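PDB 3GUY: short-chain dehydrogenase/reductase SDR, which is an oxidoreductase of the short-chain dehydrogenase/reductase family, probably using NAD(H) or NADP(H), with a substrate that is not established. Local coordinates for residues G14-K19 and S195-A200; K26-T31 and S46-Y51; T98-N103 and C144-A149; R117-P122 and K162-K167; I169-G174 and S216-N221. The protein carries 2 engineered substitutions. All coordinates share one frame; numbering follows the deposited sequence.

The five contacts are spread over one Rossmann fold with a parallel sheet. Interactions 2 and 5 lie toward its two ends, with centres about 24 Å apart. Interaction 1 joins two helices and touches interaction 2, with Ala18 CB 3.8 Å from Leu30 CD1. Its centre is about 14 Å from that of interaction 5, whose strands precede and follow helix 196-207. Interaction 3 contains Lys147, at the lysine position of the family YxxxK motif, and so probably marks the active site. Its nearest atoms are about 6 Å from interaction 5 and about 12 Å from interaction 1. Interaction 4 is peripheral, about 26 Å from interaction 3 between centres, and leads into strand 167-174.

Interaction 1. Residues G14-K19 and S195-A200; sequences GAELAK and SAEDAA
The flat groups here are the carboxylates of Glu16 and Glu197, and they do not stack on each other. Glu197 CB stands off one side of the Glu16 carboxylate plane, 4.3 Å from Glu16 OE1. Lys19 NZ lies much nearer to that plane, beside Glu16 OE2, in a weak salt bridge within the same helix. Glu16 OE1 and Glu197 OE2 approach to 4.5 Å. These like charges probably repel mildly, and Lys19 may offset part of that.

The stem of Glu16 does most of the touching. Its CG is anti to the carbonyl carbon, and a bend at chi2 (-50°) folds the chain over the start of helix 196-207. Glu16 CG sits 3.9 Å from Ala196 CB and also meets the backbone of Glu197. Glu16 CB meets Ala200 CB at 3.7 Å. Ala200 CB also packs beside Leu17, whose CG is 4.1 Å away. Leu17 CD2 reaches the carbonyl oxygen of Ala200. Ala196 and Ala200, one turn apart, form the surface against which Glu16 and Leu17 pack. No hydrogen bond crosses the contact.

Ser195 is the N-cap of helix 196-207. Its OG accepts from Asp198 N at 2.8 Å.

The helix axes cross at -57° and come within 8.5 Å. Helix 12-23 begins within the glycine-rich TGxxxGxG motif of the family, whose last glycine is Gly14. Ala200 also meets Leu13 and Leu20 of this helix. Asp198 packs on Gly211 of the second subunit. Helix 196-207 in turn packs on strands 167-174 and 214-222.

Interaction 2. Residues K26-T31 and S46-Y51; sequences KATYLT and SNNVGY
This contact belongs to the beta-alpha-beta unit in which strand 28-32 leads through helix 35-42 to strand 51-53 of the Rossmann sheet. The two segments run nearly parallel, and Leu30 forms a parallel bridge with Tyr51.

In the backbone, Val49 N donates to Thr28 O at 2.9 Å, almost straight at 174°. Leu30 N donates to Gly50 O at 3.1 Å, on a lone pair.

The aromatic packing comes from Tyr29. Its CG is anti to the backbone N, which lays the ring against the Gly50-Tyr51 peptide. Tyr51 N is 3.9 Å above one ring face, offset toward the rim, and Val49 O is at the edge. A CB on Gly50 would collide with Tyr29 CE1, and its phi of 132° also suits glycine.

Apolar contacts pair Ala27 CB with Val49 CG1 at 3.9 Å, and Leu30 CB with Tyr51 CB. The Tyr51 hydroxyl is hydrogen-bonded to Ser39 OG.

Asn48 holds the turn. Its OD1 accepts from Gly50 N at 2.9 Å, an Asx turn, with the donor above the carbonyl plane. Its ND2, with both partners near the amide plane, donates to Thr28 OG1 at 3.1 Å and to Gly50 O, which also accepts from Leu30 N.

Interaction 3. Residues T98-N103 and C144-A149; sequences TLIENN and CAVKWA
Val146 reaches across to helix 93-118 and lies over the surface made by Leu99, Ile100 and Asn103. Its two methyls divide the work. CG1, anti to the carbonyl carbon, meets Ile100, with Val146 CG1 4.0 Å from Ile100 CG1. CG2 takes the crowded position between N and the carbonyl carbon. It sits 3.7 Å from Asn103 CB and 4.1 Å from Leu99 CG. Leu99 and Ile100 each cross the valine at about a right angle. The two helix axes run 9.7 Å apart at their closest and cross at -25°.

The polar part lies beside this packing. Lys147 is bent at chi2 (-62°) and then extended, so its amine comes over to Asn103. Lys147 NZ donates to Asn103 OD1 at 3.0 Å, in the carbonyl plane and on a lone pair. The other end of the amide is held too. Asn103 ND2 donates to Leu99 O at 2.8 Å, along a lone pair of that carbonyl, and it also bonds Ser82 O. Leu99 O accepts from Asn103 N as well. A wider pi-type turn at 100-103 accompanies this. Ile100 also packs on Ile100 of the third subunit, and Ala149 on Ala149 of that subunit.

Lys147 falls at the lysine of the YxxxK motif. Asn103 is probably the asparagine of the family's Asn-Ser-Tyr-Lys tetrad. With bonds at both ends of its amide, Asn103 is fixed in rotation. It presents an oxygen to the ammonium group of the buried Lys147, which is consistent with stabilising the positive charge there.

Interaction 4. Residues R117-P122 and K162-K167; sequences RYKDQP and KGKPMK
Pro165 is pressed into the type I turn formed by Tyr118 to Gln121. Its ring edges up to two backbone carbonyls: Pro165 CG is 3.3 Å from Asp120 O, and Pro165 CD is 3.4 Å from Lys119 O. Pro165 CB rests 3.8 Å from Pro122 CA, and the two CB atoms only graze. Met166 comes in beside it. Its chain is extended through chi1 and chi2, with CG anti to the backbone N, then bends at chi3 (-104°). That puts Met166 CE 3.8 Å from Tyr118 CB and close to the carbonyl oxygen of Tyr118.

Lys164 lies alongside Lys119, the two chains pointing the same way. Their methylenes touch, with Lys119 CD 4.1 Å from Lys164 CE. Asp120 crosses Lys164 obliquely. Asp120 OD1 meets Lys164 CD at 3.4 Å, so the carboxylate touches the aliphatic part.

The next shell fixes the receiving surface. The turn is closed by Gln121 N donating to Tyr118 O at 3.1 Å. Arg117 CB lies over the centre of one face of the Tyr118 ring. Arg117 itself forms salt bridges to Glu113 and Glu67. Lys119 also packs on Gln89 of the third subunit. Beyond Met166 the chain enters strand 167-174, which runs beside strand 124-128.

No hydrogen bond or salt bridge joins the two segments. The contact joins the two connections that lead from helices 93-118 and 141-160 into strands 124-128 and 167-174, by apolar packing and by carbonyl oxygens set against methylenes. Asp120 and Lys164 carry opposite charges that do not touch, so any attraction between them is probably modest.

Interaction 5. Residues I169-G174 and S216-N221; sequences IAVYPG and SDITVN
Tyr172 and Thr219 project to the same face of the sheet and cross obliquely, with Tyr172 CB 3.8 Å from Thr219 OG1. Tyr172 CG is anti to the carbonyl carbon (chi1 -54°), which sends the ring back along the strands toward Asp217. A water in the ring plane joins the two: Tyr172 OH donates to it at 2.6 Å, and it donates to Asp217 OD1 at 2.6 Å. Tyr172 OH also has a weak hydrogen bond with Lys151 NZ. Asp217 OD1 also holds a salt bridge to Arg158, and Ala170 CB lies against it. On the other face, Val171 and Ile218 lie side by side and point the same way, with Val171 CG1 3.9 Å from Ile218 CG2. Helix 196-207 covers this face.

The strands are neighbours in the parallel Rossmann sheet, 214-222 being an outermost strand of the chain. Five backbone hydrogen bonds alternate between them. Ala170 N to Ser216 O is the straightest, at 2.9 Å and 174°. Pro173 and Gly174 match the family's Pro-Gly motif, usually close to the cofactor.

Strand 214-222 pairs antiparallel with a strand of the second subunit, extending the sheet. Asn221 OD1 is hydrogen-bonded there to Ser216 OG of the second subunit.

Interaction 1. Residues G14-K19 and S195-A200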
# COMPACT_ATOMS: atom_id res chain seq x y z
N GLY D 14 0.94 -19.44 18.67
CA GLY D 14 0.35 -20.72 18.28
C GLY D 14 -0.04 -21.58 19.47
O GLY D 14 -1.11 -22.18 19.47
N ALA D 15 0.83 -21.64 20.50
CA ALA D 15 0.58 -22.48 21.70
C ALA D 15 -0.51 -21.85 22.57
O ALA D 15 -1.40 -22.57 23.09
CB ALA D 15 1.88 -22.68 22.56
N GLU D 16 -0.46 -20.52 22.70
CA GLU D 16 -1.49 -19.77 23.48
C GLU D 16 -2.84 -19.83 22.80
O GLU D 16 -3.86 -19.95 23.48
CB GLU D 16 -1.07 -18.33 23.71
CG GLU D 16 0.16 -18.23 24.55
CD GLU D 16 0.07 -19.06 25.84
OE1 GLU D 16 -0.94 -18.95 26.58
OE2 GLU D 16 1.01 -19.84 26.09
N LEU D 17 -2.88 -19.80 21.47
CA LEU D 17 -4.16 -20.01 20.75
C LEU D 17 -4.66 -21.44 20.99
O LEU D 17 -5.86 -21.68 21.18
CB LEU D 17 -4.02 -19.74 19.24
CG LEU D 17 -4.15 -18.29 18.76
CD1 LEU D 17 -3.69 -18.20 17.27
CD2 LEU D 17 -5.58 -17.70 18.95
N ALA D 18 -3.74 -22.41 20.99
CA ALA D 18 -4.15 -23.79 21.25
C ALA D 18 -4.91 -23.87 22.60
O ALA D 18 -5.99 -24.46 22.68
CB ALA D 18 -2.94 -24.76 21.21
N LYS D 19 -4.36 -23.22 23.63
CA LYS D 19 -4.94 -23.28 24.97
C LYS D 19 -6.35 -22.67 25.02
O LYS D 19 -7.24 -23.24 25.67
CB LYS D 19 -4.02 -22.60 25.97
CG LYS D 19 -2.73 -23.33 26.12
CD LYS D 19 -1.74 -22.55 26.93
CE LYS D 19 -0.46 -23.34 27.09
NZ LYS D 19 0.47 -22.60 27.99
N SER D 195 2.39 -9.70 25.20
CA SER D 195 2.55 -11.13 25.50
C SER D 195 1.77 -11.95 24.49
O SER D 195 0.68 -11.53 24.04
CB SER D 195 2.01 -11.45 26.90
OG SER D 195 0.59 -11.57 26.88
N ALA D 196 2.29 -13.15 24.18
CA ALA D 196 1.57 -14.11 23.37
C ALA D 196 0.18 -14.44 23.92
O ALA D 196 -0.78 -14.62 23.14
CB ALA D 196 2.38 -15.38 23.20
N GLU D 197 0.08 -14.54 25.25
CA GLU D 197 -1.20 -14.76 25.95
C GLU D 197 -2.20 -13.68 25.56
O GLU D 197 -3.31 -13.99 25.18
CB GLU D 197 -0.97 -14.76 27.47
CG GLU D 197 -2.17 -15.12 28.34
CD GLU D 197 -1.80 -15.27 29.84
OE1 GLU D 197 -2.21 -14.43 30.66
OE2 GLU D 197 -1.07 -16.22 30.21
N ASP D 198 -1.81 -12.42 25.65
CA ASP D 198 -2.77 -11.31 25.41
C ASP D 198 -3.08 -11.15 23.93
O ASP D 198 -4.25 -10.98 23.55
CB ASP D 198 -2.28 -9.99 26.02
CG ASP D 198 -2.18 -10.05 27.55
OD1 ASP D 198 -2.89 -10.88 28.16
OD2 ASP D 198 -1.40 -9.26 28.12
N ALA D 199 -2.06 -11.26 23.08
CA ALA D 199 -2.29 -11.28 21.60
C ALA D 199 -3.27 -12.35 21.21
O ALA D 199 -4.22 -12.12 20.43
CB ALA D 199 -0.96 -11.50 20.83
N ALA D 200 -3.07 -13.55 21.79
CA ALA D 200 -3.91 -14.69 21.44
C ALA D 200 -5.34 -14.43 21.90
O ALA D 200 -6.27 -14.78 21.19
CB ALA D 200 -3.37 -15.99 22.04

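Interaction 2. Residues K26-T31 and S46-Y51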
# COMPACT_ATOMS: atom_id res chain seq x y z
N LYS D 26 -12.80 -27.34 22.28
CA LYS D 26 -12.62 -27.73 20.86
C LYS D 26 -11.38 -28.61 20.59
O LYS D 26 -10.32 -28.44 21.18
CB LYS D 26 -12.58 -26.49 19.98
CG LYS D 26 -13.73 -25.53 20.26
CD LYS D 26 -14.18 -24.80 18.98
CE LYS D 26 -14.95 -23.52 19.33
NZ LYS D 26 -15.03 -22.62 18.18
N ALA D 27 -11.54 -29.57 19.68
CA ALA D 27 -10.42 -30.44 19.28
C ALA D 27 -9.36 -29.66 18.48
O ALA D 27 -9.68 -29.03 17.47
CB ALA D 27 -10.90 -31.61 18.47
N THR D 28 -8.10 -29.78 18.92
CA THR D 28 -6.92 -29.23 18.25
C THR D 28 -5.91 -30.33 17.80
O THR D 28 -5.76 -31.38 18.47
CB THR D 28 -6.19 -28.27 19.17
OG1 THR D 28 -5.72 -28.98 20.33
CG2 THR D 28 -7.11 -27.15 19.57
N TYR D 29 -5.26 -30.10 16.66
CA TYR D 29 -4.09 -30.86 16.18
C TYR D 29 -2.91 -29.90 16.01
O TYR D 29 -2.99 -28.94 15.25
CB TYR D 29 -4.41 -31.53 14.86
CG TYR D 29 -3.41 -32.61 14.49
CD1 TYR D 29 -3.59 -33.94 14.92
CD2 TYR D 29 -2.29 -32.30 13.74
CE1 TYR D 29 -2.68 -34.93 14.59
CE2 TYR D 29 -1.37 -33.29 13.40
CZ TYR D 29 -1.57 -34.60 13.82
OH TYR D 29 -0.63 -35.56 13.46
N LEU D 30 -1.84 -30.12 16.77
CA LEU D 30 -0.74 -29.19 16.85
C LEU D 30 0.51 -29.66 16.09
O LEU D 30 0.92 -30.84 16.15
CB LEU D 30 -0.37 -28.93 18.30
CG LEU D 30 -1.49 -28.48 19.25
CD1 LEU D 30 -0.86 -27.77 20.42
CD2 LEU D 30 -2.55 -27.59 18.64
N THR D 31 1.13 -28.72 15.35
CA THR D 31 2.37 -29.04 14.67
C THR D 31 3.42 -27.97 15.01
O THR D 31 3.11 -26.82 15.36
CB THR D 31 2.18 -29.27 13.13
OG1 THR D 31 3.34 -29.93 12.62
CG2 THR D 31 1.99 -27.94 12.37
N SER D 46 -6.85 -30.79 27.19
CA SER D 46 -7.71 -31.91 27.54
C SER D 46 -8.58 -32.42 26.37
O SER D 46 -9.16 -33.50 26.47
CB SER D 46 -8.63 -31.50 28.69
OG SER D 46 -9.94 -31.27 28.18
N ASN D 47 -8.70 -31.64 25.29
CA ASN D 47 -9.46 -32.05 24.08
C ASN D 47 -8.59 -32.22 22.82
O ASN D 47 -9.08 -32.44 21.71
CB ASN D 47 -10.57 -31.05 23.84
CG ASN D 47 -11.35 -30.80 25.11
OD1 ASN D 47 -11.83 -31.75 25.74
ND2 ASN D 47 -11.40 -29.55 25.55
N ASN D 48 -7.28 -32.15 23.02
CA ASN D 48 -6.34 -32.31 21.92
C ASN D 48 -6.37 -33.72 21.32
O ASN D 48 -6.42 -34.73 22.04
CB ASN D 48 -4.91 -31.94 22.37
CG ASN D 48 -3.89 -32.26 21.31
OD1 ASN D 48 -3.31 -33.35 21.33
ND2 ASN D 48 -3.72 -31.35 20.31
N VAL D 49 -6.31 -33.78 19.99
CA VAL D 49 -6.43 -35.04 19.26
C VAL D 49 -5.15 -35.35 18.47
O VAL D 49 -5.20 -36.01 17.45
CB VAL D 49 -7.64 -35.03 18.30
CG1 VAL D 49 -8.96 -34.91 19.10
CG2 VAL D 49 -7.51 -33.90 17.29
N GLY D 50 -4.02 -34.87 18.96
CA GLY D 50 -2.76 -35.20 18.31
C GLY D 50 -1.89 -33.99 18.07
O GLY D 50 -2.30 -32.84 18.19
N TYR D 51 -0.64 -34.31 17.81
CA TYR D 51 0.39 -33.37 17.45
C TYR D 51 1.42 -34.14 16.61
O TYR D 51 1.57 -35.37 16.76
CB TYR D 51 1.07 -32.79 18.68
CG TYR D 51 1.73 -33.78 19.63
CD1 TYR D 51 3.07 -34.13 19.48
CD2 TYR D 51 1.03 -34.34 20.71
CE1 TYR D 51 3.70 -35.02 20.36
CE2 TYR D 51 1.64 -35.24 21.61
CZ TYR D 51 2.98 -35.57 21.43
OH TYR D 51 3.62 -36.44 22.28

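Interaction 3. Residues T98-N103 and C144-A149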
# COMPACT_ATOMS: atom_id res chain seq x y z
N THR D 98 17.46 -19.57 5.75
CA THR D 98 16.60 -20.12 6.82
C THR D 98 15.33 -19.30 7.02
O THR D 98 14.22 -19.85 7.26
CB THR D 98 17.35 -20.16 8.15
OG1 THR D 98 18.50 -20.98 7.97
CG2 THR D 98 16.46 -20.71 9.26
N LEU D 99 15.49 -17.98 6.96
CA LEU D 99 14.34 -17.08 7.08
C LEU D 99 13.30 -17.33 5.97
O LEU D 99 12.09 -17.34 6.24
CB LEU D 99 14.81 -15.62 7.03
CG LEU D 99 13.91 -14.52 7.56
CD1 LEU D 99 13.53 -14.77 9.02
CD2 LEU D 99 14.66 -13.17 7.33
N ILE D 100 13.79 -17.51 4.74
CA ILE D 100 12.95 -17.77 3.59
C ILE D 100 12.21 -19.09 3.77
O ILE D 100 10.99 -19.17 3.58
CB ILE D 100 13.77 -17.80 2.24
CG1 ILE D 100 14.28 -16.39 1.87
CG2 ILE D 100 12.87 -18.29 1.11
CD1 ILE D 100 15.31 -16.33 0.77
N GLU D 101 12.95 -20.12 4.17
CA GLU D 101 12.35 -21.44 4.41
C GLU D 101 11.29 -21.42 5.50
O GLU D 101 10.17 -21.91 5.28
CB GLU D 101 13.44 -22.45 4.78
CG GLU D 101 14.39 -22.75 3.63
CD GLU D 101 15.70 -23.44 4.09
OE1 GLU D 101 15.93 -23.63 5.32
OE2 GLU D 101 16.51 -23.78 3.20
N ASN D 102 11.62 -20.86 6.65
CA ASN D 102 10.71 -20.87 7.82
C ASN D 102 9.46 -19.98 7.66
O ASN D 102 8.45 -20.22 8.35
CB ASN D 102 11.39 -20.40 9.08
CG ASN D 102 12.52 -21.29 9.56
OD1 ASN D 102 12.72 -22.41 9.07
ND2 ASN D 102 13.33 -20.75 10.51
N ASN D 103 9.54 -18.92 6.83
CA ASN D 103 8.42 -17.98 6.68
C ASN D 103 7.68 -18.13 5.35
O ASN D 103 6.46 -18.34 5.30
CB ASN D 103 8.89 -16.54 6.84
CG ASN D 103 9.38 -16.24 8.25
OD1 ASN D 103 8.58 -15.95 9.15
ND2 ASN D 103 10.70 -16.30 8.45
N CYS D 144 11.04 -8.21 6.33
CA CYS D 144 9.99 -7.58 5.58
C CYS D 144 9.82 -8.31 4.27
O CYS D 144 8.68 -8.59 3.84
CB CYS D 144 10.29 -6.08 5.31
SG CYS D 144 10.19 -5.02 6.76
N ALA D 145 10.92 -8.65 3.62
CA ALA D 145 10.80 -9.33 2.32
C ALA D 145 9.91 -10.55 2.40
O ALA D 145 8.94 -10.67 1.60
CB ALA D 145 12.17 -9.69 1.77
N VAL D 146 10.20 -11.45 3.34
CA VAL D 146 9.42 -12.73 3.49
C VAL D 146 7.94 -12.51 3.99
O VAL D 146 7.01 -13.21 3.56
CB VAL D 146 10.17 -13.78 4.35
CG1 VAL D 146 11.54 -14.15 3.70
CG2 VAL D 146 10.41 -13.32 5.85
N LYS D 147 7.72 -11.49 4.81
CA LYS D 147 6.39 -11.14 5.29
C LYS D 147 5.57 -10.44 4.24
O LYS D 147 4.38 -10.73 4.09
CB LYS D 147 6.45 -10.33 6.55
CG LYS D 147 7.08 -11.14 7.70
CD LYS D 147 6.24 -12.37 8.02
CE LYS D 147 6.71 -13.08 9.30
NZ LYS D 147 6.03 -14.38 9.48
N TRP D 148 6.19 -9.54 3.48
CA TRP D 148 5.52 -8.99 2.31
C TRP D 148 5.19 -10.10 1.29
O TRP D 148 4.13 -10.04 0.61
CB TRP D 148 6.41 -7.96 1.61
CG TRP D 148 6.48 -6.59 2.25
CD1 TRP D 148 6.76 -6.30 3.58
CD2 TRP D 148 6.34 -5.34 1.60
NE1 TRP D 148 6.79 -4.95 3.77
CE2 TRP D 148 6.53 -4.33 2.58
CE3 TRP D 148 6.07 -4.95 0.28
CZ2 TRP D 148 6.43 -2.96 2.28
CZ3 TRP D 148 5.99 -3.59 -0.02
CH2 TRP D 148 6.16 -2.61 0.98
N ALA D 149 6.12 -11.04 1.12
CA ALA D 149 5.91 -12.18 0.22
C ALA D 149 4.63 -12.98 0.61
O ALA D 149 3.75 -13.22 -0.21
CB ALA D 149 7.15 -13.10 0.20

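Interaction 4. Residues R117-P122 and K162-K167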
# COMPACT_ATOMS: atom_id res chain seq x y z
N ARG D 117 -6.66 -29.42 -1.11
CA ARG D 117 -7.52 -30.41 -0.43
C ARG D 117 -8.89 -29.85 -0.04
O ARG D 117 -9.90 -30.58 -0.11
CB ARG D 117 -6.84 -30.95 0.81
CG ARG D 117 -5.66 -31.85 0.56
CD ARG D 117 -4.98 -32.18 1.89
NE ARG D 117 -3.82 -33.04 1.72
CZ ARG D 117 -3.81 -34.38 1.79
NH1 ARG D 117 -4.91 -35.06 2.08
NH2 ARG D 117 -2.67 -35.03 1.61
N TYR D 118 -8.95 -28.58 0.34
CA TYR D 118 -10.13 -28.07 1.05
C TYR D 118 -10.73 -26.80 0.49
O TYR D 118 -11.48 -26.13 1.18
CB TYR D 118 -9.79 -27.81 2.52
CG TYR D 118 -9.06 -28.92 3.21
CD1 TYR D 118 -9.50 -30.26 3.11
CD2 TYR D 118 -7.94 -28.65 3.99
CE1 TYR D 118 -8.81 -31.28 3.76
CE2 TYR D 118 -7.25 -29.64 4.61
CZ TYR D 118 -7.68 -30.96 4.51
OH TYR D 118 -6.96 -31.91 5.17
N LYS D 119 -10.42 -26.45 -0.74
CA LYS D 119 -10.93 -25.18 -1.27
C LYS D 119 -12.45 -25.13 -1.35
O LYS D 119 -13.04 -24.06 -1.23
CB LYS D 119 -10.30 -24.81 -2.62
CG LYS D 119 -10.48 -25.81 -3.71
CD LYS D 119 -10.00 -25.29 -5.06
CE LYS D 119 -10.01 -26.38 -6.14
NZ LYS D 119 -9.06 -27.50 -5.87
N ASP D 120 -13.10 -26.27 -1.57
CA ASP D 120 -14.57 -26.33 -1.70
C ASP D 120 -15.25 -26.67 -0.35
O ASP D 120 -16.46 -26.91 -0.30
CB ASP D 120 -14.96 -27.35 -2.79
CG ASP D 120 -14.69 -26.85 -4.22
OD1 ASP D 120 -14.50 -25.63 -4.43
OD2 ASP D 120 -14.70 -27.69 -5.15
N GLN D 121 -14.45 -26.69 0.73
CA GLN D 121 -14.93 -26.91 2.11
C GLN D 121 -14.94 -25.57 2.87
O GLN D 121 -14.10 -24.72 2.64
CB GLN D 121 -13.99 -27.86 2.86
CG GLN D 121 -13.83 -29.25 2.26
CD GLN D 121 -15.08 -30.11 2.41
OE1 GLN D 121 -15.91 -29.91 3.31
NE2 GLN D 121 -15.22 -31.09 1.52
N PRO D 122 -15.89 -25.39 3.80
CA PRO D 122 -15.91 -24.14 4.58
C PRO D 122 -14.80 -24.15 5.65
O PRO D 122 -15.03 -24.45 6.80
CB PRO D 122 -17.31 -24.13 5.19
CG PRO D 122 -17.62 -25.63 5.41
CD PRO D 122 -16.90 -26.37 4.27
N LYS D 162 -12.43 -16.55 -4.75
CA LYS D 162 -13.70 -15.90 -4.97
C LYS D 162 -14.82 -16.95 -5.18
O LYS D 162 -14.73 -17.83 -6.04
CB LYS D 162 -13.60 -14.98 -6.19
CG LYS D 162 -14.66 -13.87 -6.26
CD LYS D 162 -14.24 -12.74 -7.23
CE LYS D 162 -14.70 -12.99 -8.70
NZ LYS D 162 -14.28 -11.86 -9.65
N GLY D 163 -15.87 -16.88 -4.37
CA GLY D 163 -17.05 -17.75 -4.57
C GLY D 163 -16.89 -19.12 -3.97
O GLY D 163 -17.77 -19.94 -4.08
N LYS D 164 -15.77 -19.38 -3.30
CA LYS D 164 -15.54 -20.65 -2.66
C LYS D 164 -15.80 -20.45 -1.22
O LYS D 164 -15.83 -19.31 -0.78
CB LYS D 164 -14.11 -21.15 -2.93
CG LYS D 164 -13.92 -21.39 -4.40
CD LYS D 164 -13.02 -22.58 -4.71
CE LYS D 164 -13.05 -22.86 -6.21
NZ LYS D 164 -12.64 -21.68 -6.99
N PRO D 165 -16.05 -21.53 -0.49
CA PRO D 165 -16.36 -21.43 0.92
C PRO D 165 -15.14 -21.25 1.80
O PRO D 165 -15.28 -20.80 2.94
CB PRO D 165 -17.03 -22.76 1.23
CG PRO D 165 -16.51 -23.69 0.22
CD PRO D 165 -16.18 -22.91 -0.99
N MET D 166 -13.97 -21.66 1.32
CA MET D 166 -12.74 -21.43 2.07
C MET D 166 -12.47 -19.90 2.04
O MET D 166 -12.65 -19.26 1.04
CB MET D 166 -11.55 -22.21 1.45
CG MET D 166 -10.19 -21.99 2.15
SD MET D 166 -8.78 -22.92 1.40
CE MET D 166 -8.62 -24.18 2.55
N LYS D 167 -12.02 -19.39 3.17
CA LYS D 167 -11.72 -17.98 3.36
C LYS D 167 -10.35 -17.84 3.99
O LYS D 167 -9.96 -18.67 4.77
CB LYS D 167 -12.73 -17.39 4.35
CG LYS D 167 -13.89 -16.75 3.68
CD LYS D 167 -15.08 -16.54 4.62
CE LYS D 167 -14.73 -16.38 6.10
NZ LYS D 167 -15.48 -17.42 6.88

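Interaction 5. Residues I169-G174 and S216-N221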
# COMPACT_ATOMS: atom_id res chain seq x y z
N ILE D 169 -8.12 -15.41 6.51
CA ILE D 169 -8.15 -14.33 7.54
C ILE D 169 -6.70 -13.91 7.76
O ILE D 169 -5.81 -14.75 7.93
CB ILE D 169 -8.73 -14.80 8.90
CG1 ILE D 169 -10.08 -15.53 8.71
CG2 ILE D 169 -8.83 -13.63 9.96
CD1 ILE D 169 -11.02 -14.82 7.92
N ALA D 170 -6.45 -12.61 7.63
CA ALA D 170 -5.08 -12.08 7.72
C ALA D 170 -4.90 -11.44 9.07
O ALA D 170 -5.69 -10.63 9.48
CB ALA D 170 -4.79 -11.07 6.59
N VAL D 171 -3.86 -11.82 9.77
CA VAL D 171 -3.59 -11.29 11.09
C VAL D 171 -2.17 -10.74 11.08
O VAL D 171 -1.25 -11.43 10.60
CB VAL D 171 -3.67 -12.41 12.16
CG1 VAL D 171 -3.47 -11.81 13.53
CG2 VAL D 171 -5.01 -13.23 12.02
N TYR D 172 -2.01 -9.52 11.61
CA TYR D 172 -0.73 -8.80 11.61
C TYR D 172 -0.39 -8.33 13.01
O TYR D 172 -0.82 -7.25 13.43
CB TYR D 172 -0.77 -7.57 10.69
CG TYR D 172 -1.20 -7.86 9.26
CD1 TYR D 172 -0.27 -8.24 8.29
CD2 TYR D 172 -2.53 -7.81 8.90
CE1 TYR D 172 -0.66 -8.50 6.99
CE2 TYR D 172 -2.94 -8.09 7.57
CZ TYR D 172 -1.99 -8.41 6.62
OH TYR D 172 -2.42 -8.72 5.35
N PRO D 173 0.34 -9.16 13.76
CA PRO D 173 0.78 -8.73 15.07
C PRO D 173 2.03 -7.88 15.00
O PRO D 173 2.91 -8.10 14.15
CB PRO D 173 1.09 -10.02 15.80
CG PRO D 173 0.95 -11.10 14.84
CD PRO D 173 0.45 -10.62 13.56
N GLY D 174 2.14 -6.96 15.95
CA GLY D 174 3.36 -6.15 16.10
C GLY D 174 3.66 -6.00 17.57
O GLY D 174 2.74 -5.92 18.38
N SER D 216 -12.02 -10.14 8.49
CA SER D 216 -11.13 -10.66 7.41
C SER D 216 -9.66 -10.28 7.61
O SER D 216 -8.78 -10.94 7.11
CB SER D 216 -11.64 -10.21 6.05
OG SER D 216 -11.78 -8.80 5.92
N ASP D 217 -9.41 -9.22 8.34
CA ASP D 217 -8.05 -8.69 8.52
C ASP D 217 -8.00 -8.01 9.86
O ASP D 217 -8.85 -7.18 10.17
CB ASP D 217 -7.69 -7.68 7.39
CG ASP D 217 -7.91 -8.22 5.94
OD1 ASP D 217 -6.91 -8.78 5.38
OD2 ASP D 217 -9.04 -8.11 5.34
N ILE D 218 -7.00 -8.32 10.67
CA ILE D 218 -6.85 -7.71 11.94
C ILE D 218 -5.37 -7.41 12.28
O ILE D 218 -4.44 -8.21 11.97
CB ILE D 218 -7.54 -8.58 13.05
CG1 ILE D 218 -7.67 -7.79 14.35
CG2 ILE D 218 -6.82 -9.87 13.25
CD1 ILE D 218 -8.57 -8.48 15.45
N THR D 219 -5.13 -6.23 12.84
CA THR D 219 -3.82 -5.83 13.28
C THR D 219 -3.88 -5.62 14.81
O THR D 219 -4.78 -4.99 15.34
CB THR D 219 -3.31 -4.53 12.58
OG1 THR D 219 -3.26 -4.73 11.21
CG2 THR D 219 -1.88 -4.12 13.06
N VAL D 220 -2.91 -6.12 15.51
CA VAL D 220 -2.90 -6.03 16.96
C VAL D 220 -1.51 -5.52 17.26
O VAL D 220 -0.55 -5.97 16.64
CB VAL D 220 -3.27 -7.44 17.56
CG1 VAL D 220 -3.34 -7.41 19.00
CG2 VAL D 220 -4.66 -7.87 17.09
N ASN D 221 -1.40 -4.55 18.16
CA ASN D 221 -0.14 -3.87 18.43
C ASN D 221 0.04 -3.68 19.92
O ASN D 221 -0.94 -3.58 20.68
CB ASN D 221 -0.12 -2.49 17.78
CG ASN D 221 0.38 -2.51 16.35
OD1 ASN D 221 -0.39 -2.29 15.41
ND2 ASN D 221 1.65 -2.75 16.19
O HOH W 1 -4.65 -7.97 4.36